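Local atomic coordinates of Endonuclease/exonuclease/phosphatase (PDB entry 4RUW), a protein that belongs to the endonuclease/exonuclease/phosphatase family, with a DNase I-like domain followed by an Ig-like domain, and carries a bound zinc ion. Residues A[167-170]-A[171-175]; A[208-211]-A[212-216]. All coordinates share one frame; numbering follows the deposited sequence. Where two conformers were deposited one is given.

Contact 1 of 2, residues A[167-170]-A[171-175]; sequences PNEN and YEPGG
Glu169 and Gly174 meet through a side-chain to backbone hydrogen bond. Gly174 N gives its hydrogen to Glu169 OE1 at 3.0 Å, and the bond is almost straight at 176°. The carboxylate receives it on its syn side, with the donor well out of the carboxylate plane. The acid folds back toward Gly174 because CG is trans to N (chi1 -176°) and the chain bends at chi2 (67°). One backbone bond spans 168-172: Glu172 N donates to Asn168 O at 3.0 Å. A type II turn follows from Glu172 to Gly175, with Gly174 at positive phi and Gly175 N bonded to Glu172 O.

Packing centres on Pro173. Its CG sits 3.3 Å from Glu169 O, and its CB is 3.5 Å from Glu169 OE2. Pro173 N has no hydrogen to offer Glu169 O. Asn168 and Tyr171 run alongside each other, Asn168 ND2 4.0 Å from Tyr171 CB.

Several polar ends have partners elsewhere. Asp212 OD1 takes Asn170 ND2, and its OD2 takes Asn168 ND2 and Tyr171 N. Arg178 forms a salt bridge with Glu172. The loop between strands 157-166 and 179-188 is thus tied both to itself and to helix 207-222.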
loop_
_atom_site.group_PDB
_atom_site.type_symbol
_atom_site.label_atom_id
_atom_site.label_comp_id
_atom_site.label_asym_id
_atom_site.label_seq_id
_atom_site.Cartn_x
_atom_site.Cartn_y
_atom_site.Cartn_z
ATOM N N PRO A 167 7.655 14.866 7.394
ATOM C CA PRO A 167 7.587 16.332 7.409
ATOM C C PRO A 167 6.338 16.903 6.743
ATOM O O PRO A 167 5.777 16.262 5.871
ATOM C CB PRO A 167 8.805 16.720 6.571
ATOM C CG PRO A 167 8.877 15.641 5.548
ATOM C CD PRO A 167 8.537 14.382 6.314
ATOM N N ASN A 168 5.940 18.111 7.138
ATOM C CA ASN A 168 4.954 18.901 6.403
ATOM C C ASN A 168 5.494 20.307 6.137
ATOM O O ASN A 168 4.810 21.306 6.339
ATOM C CB ASN A 168 3.622 18.978 7.156
ATOM C CG ASN A 168 2.641 17.893 6.731
ATOM O OD1 ASN A 168 2.289 17.028 7.524
ATOM N ND2 ASN A 168 2.189 17.947 5.481
ATOM N N GLU A 169 6.740 20.381 5.685
ATOM C CA GLU A 169 7.424 21.663 5.544
ATOM C C GLU A 169 6.814 22.575 4.480
ATOM O O GLU A 169 6.814 23.788 4.631
ATOM C CB GLU A 169 8.920 21.437 5.294
ATOM C CG GLU A 169 9.773 22.702 5.220
ATOM C CD GLU A 169 9.873 23.471 6.535
ATOM O OE1 GLU A 169 9.481 22.940 7.600
ATOM O OE2 GLU A 169 10.353 24.625 6.498
ATOM N N ASN A 170 6.298 22.006 3.400
ATOM C CA ASN A 170 5.676 22.846 2.377
ATOM C C ASN A 170 4.322 23.390 2.811
ATOM O O ASN A 170 3.999 24.546 2.559
ATOM C CB ASN A 170 5.562 22.100 1.052
ATOM C CG ASN A 170 6.912 21.694 0.512
ATOM O OD1 ASN A 170 7.684 22.537 0.052
ATOM N ND2 ASN A 170 7.213 20.401 0.572
ATOM N N TYR A 171 3.536 22.552 3.477
ATOM C CA TYR A 171 2.237 22.962 3.990
ATOM C C TYR A 171 2.375 24.025 5.076
ATOM O O TYR A 171 1.651 25.018 5.079
ATOM C CB TYR A 171 1.497 21.740 4.528
ATOM C CG TYR A 171 0.173 22.003 5.194
ATOM C CD1 TYR A 171 -0.883 22.567 4.492
ATOM C CD2 TYR A 171 -0.035 21.637 6.515
ATOM C CE1 TYR A 171 -2.109 22.783 5.098
ATOM C CE2 TYR A 171 -1.252 21.842 7.127
ATOM C CZ TYR A 171 -2.287 22.421 6.415
ATOM O OH TYR A 171 -3.505 22.634 7.021
ATOM N N GLU A 172 3.312 23.837 5.975
ATOM C CA GLU A 172 3.484 24.698 7.138
ATOM C C GLU A 172 4.953 24.718 7.543
ATOM O O GLU A 172 5.357 23.964 8.323
ATOM C CB GLU A 172 2.588 24.190 8.290
ATOM C CG GLU A 172 2.412 25.068 9.522
ATOM C CD GLU A 172 1.603 24.358 10.661
ATOM O OE1 GLU A 172 0.839 23.433 10.355
ATOM O OE2 GLU A 172 1.720 24.757 11.842
ATOM N N PRO A 173 5.734 25.623 6.955
ATOM C CA PRO A 173 7.161 25.655 7.301
ATOM C C PRO A 173 7.365 25.816 8.804
ATOM O O PRO A 173 6.739 26.683 9.418
ATOM C CB PRO A 173 7.679 26.876 6.538
ATOM C CG PRO A 173 6.744 27.003 5.365
ATOM C CD PRO A 173 5.399 26.524 5.838
ATOM N N GLY A 174 8.193 24.954 9.386
ATOM C CA GLY A 174 8.487 24.999 10.806
ATOM C C GLY A 174 7.331 24.594 11.705
ATOM O O GLY A 174 7.397 24.793 12.914
ATOM N N GLY A 175 6.280 24.015 11.127
ATOM C CA GLY A 175 5.064 23.698 11.864
ATOM C C GLY A 175 5.086 22.384 12.625
ATOM O O GLY A 175 6.106 21.708 12.700
#

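Contact 2 of 2, residues A[208-211]-A[212-216]; sequences VLVE and DQKEQ
Val208 to Glu211 accept regular i to i+4 helix bonds from Asp212 to Glu215, with Gln213 N to Leu209 O the shortest at 2.8 Å. The main side-chain contact is a salt bridge one turn along. Lys214 NZ donates to Glu211 OE1 at 3.1 Å, on the syn side of the carboxylate and 18° out of its plane. The two side chains run alongside each other in one direction. Glu211 bends at chi2 (-56°) and Lys214 at chi3 (60°), and these bends bring the charged ends together. Lys214 CE adds a contact of 3.6 Å to Glu211 OE1.

Gln213 reaches out straight past CG and crosses Val210, its OE1 3.7 Å from Val210 CG2. Its NE2 is bound by the backbone oxygens of Ser202 and Asn237. Asp212 packs its CB 3.4 Å from Leu209 O, while its carboxylate faces the 167-175 loop.

Gln250 bonds to both partners of the salt bridge, through Glu211 OE2 and Lys214 NZ. Lys214 also rests on Leu253, Met254 and Trp257 of helix 251-260. The ion pair therefore links successive turns of helix 207-222 where its charged groups also meet the chain around Gln250.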
loop_
_atom_site.group_PDB
_atom_site.type_symbol
_atom_site.label_atom_id
_atom_site.label_comp_id
_atom_site.label_asym_id
_atom_site.label_seq_id
_atom_site.Cartn_x
_atom_site.Cartn_y
_atom_site.Cartn_z
ATOM N N VAL A 208 1.053 22.398 -2.252
ATOM C CA VAL A 208 2.049 22.232 -1.198
ATOM C C VAL A 208 1.864 20.908 -0.442
ATOM O O VAL A 208 2.852 20.273 -0.052
ATOM C CB VAL A 208 2.128 23.430 -0.209
ATOM C CG1 VAL A 208 2.681 24.664 -0.904
ATOM C CG2 VAL A 208 0.776 23.721 0.418
ATOM N N LEU A 209 0.618 20.471 -0.252
ATOM C CA LEU A 209 0.385 19.185 0.397
ATOM C C LEU A 209 0.882 18.016 -0.457
ATOM O O LEU A 209 1.421 17.044 0.071
ATOM C CB LEU A 209 -1.088 19.018 0.777
ATOM C CG LEU A 209 -1.469 19.757 2.062
ATOM C CD1 LEU A 209 -2.979 19.869 2.191
ATOM C CD2 LEU A 209 -0.855 19.064 3.283
ATOM N N VAL A 210 0.711 18.096 -1.774
ATOM C CA VAL A 210 1.255 17.051 -2.646
ATOM C C VAL A 210 2.793 17.035 -2.598
ATOM O O VAL A 210 3.419 15.967 -2.593
ATOM C CB VAL A 210 0.729 17.187 -4.095
ATOM C CG1 VAL A 210 1.491 16.267 -5.048
ATOM C CG2 VAL A 210 -0.767 16.896 -4.135
ATOM N N GLU A 211 3.411 18.213 -2.537
ATOM C CA GLU A 211 4.860 18.256 -2.354
ATOM C C GLU A 211 5.268 17.599 -1.034
ATOM O O GLU A 211 6.284 16.912 -0.964
ATOM C CB GLU A 211 5.393 19.686 -2.454
ATOM C CG GLU A 211 5.206 20.315 -3.836
ATOM C CD GLU A 211 5.832 19.497 -4.972
ATOM O OE1 GLU A 211 6.859 18.818 -4.754
ATOM O OE2 GLU A 211 5.296 19.537 -6.099
ATOM N N ASP A 212 4.460 17.779 0.005
ATOM C CA ASP A 212 4.717 17.075 1.254
ATOM C C ASP A 212 4.516 15.565 1.114
ATOM O O ASP A 212 5.325 14.805 1.641
ATOM C CB ASP A 212 3.870 17.627 2.402
ATOM C CG ASP A 212 4.362 18.976 2.889
ATOM O OD1 ASP A 212 5.535 19.325 2.612
ATOM O OD2 ASP A 212 3.580 19.677 3.557
ATOM N N GLN A 213 3.459 15.122 0.422
ATOM C CA GLN A 213 3.282 13.690 0.173
ATOM C C GLN A 213 4.545 13.096 -0.431
ATOM O O GLN A 213 5.002 12.027 -0.015
ATOM C CB GLN A 213 2.126 13.429 -0.789
ATOM C CG GLN A 213 0.745 13.730 -0.256
ATOM C CD GLN A 213 -0.318 13.333 -1.255
ATOM O OE1 GLN A 213 -0.179 13.599 -2.449
ATOM N NE2 GLN A 213 -1.377 12.676 -0.782
ATOM N N LYS A 214 5.113 13.789 -1.414
ATOM C CA LYS A 214 6.326 13.304 -2.067
ATOM C C LYS A 214 7.498 13.193 -1.099
ATOM O O LYS A 214 8.223 12.191 -1.092
ATOM C CB LYS A 214 6.697 14.216 -3.237
ATOM C CG LYS A 214 5.770 14.060 -4.429
ATOM C CD LYS A 214 5.856 15.239 -5.380
ATOM C CE LYS A 214 7.244 15.427 -5.929
ATOM N NZ LYS A 214 7.298 16.596 -6.860
ATOM N N GLU A 215 7.703 14.215 -0.279
ATOM C CA GLU A 215 8.812 14.161 0.670
ATOM C C GLU A 215 8.600 13.097 1.743
ATOM O O GLU A 215 9.542 12.404 2.144
ATOM C CB GLU A 215 9.044 15.524 1.305
ATOM C CG GLU A 215 9.500 16.569 0.291
ATOM C CD GLU A 215 10.272 17.696 0.925
ATOM O OE1 GLU A 215 9.794 18.250 1.933
ATOM O OE2 GLU A 215 11.365 18.017 0.420
ATOM N N GLN A 216 7.362 12.944 2.198
ATOM C CA GLN A 216 7.028 11.904 3.162
ATOM C C GLN A 216 7.289 10.533 2.565
ATOM O O GLN A 216 7.895 9.668 3.202
ATOM C CB GLN A 216 5.560 12.029 3.571
ATOM C CG GLN A 216 5.252 13.311 4.306
ATOM C CD GLN A 216 3.767 13.569 4.485
ATOM O OE1 GLN A 216 2.906 12.854 3.956
ATOM N NE2 GLN A 216 3.457 14.603 5.254
#

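Contact 1 comes first along the chain, in the loop between strands 157-166 and 179-188. Contact 2 follows on helix 207-222, the helix of the beta-alpha-beta unit that joins strands 192-200 and 230-233. All four strands belong to the same mixed sheet. The centres of the two contacts are about 10 Å apart, and the contacts touch directly. Asp212 is the residue of contact 2 that both asparagines of contact 1 share. Asn170 CB also packs on Val208 O. Asp212, with Gln216 bonded to Pro167 O, ties the loop to the helix, within the DNase I-like part of the protein.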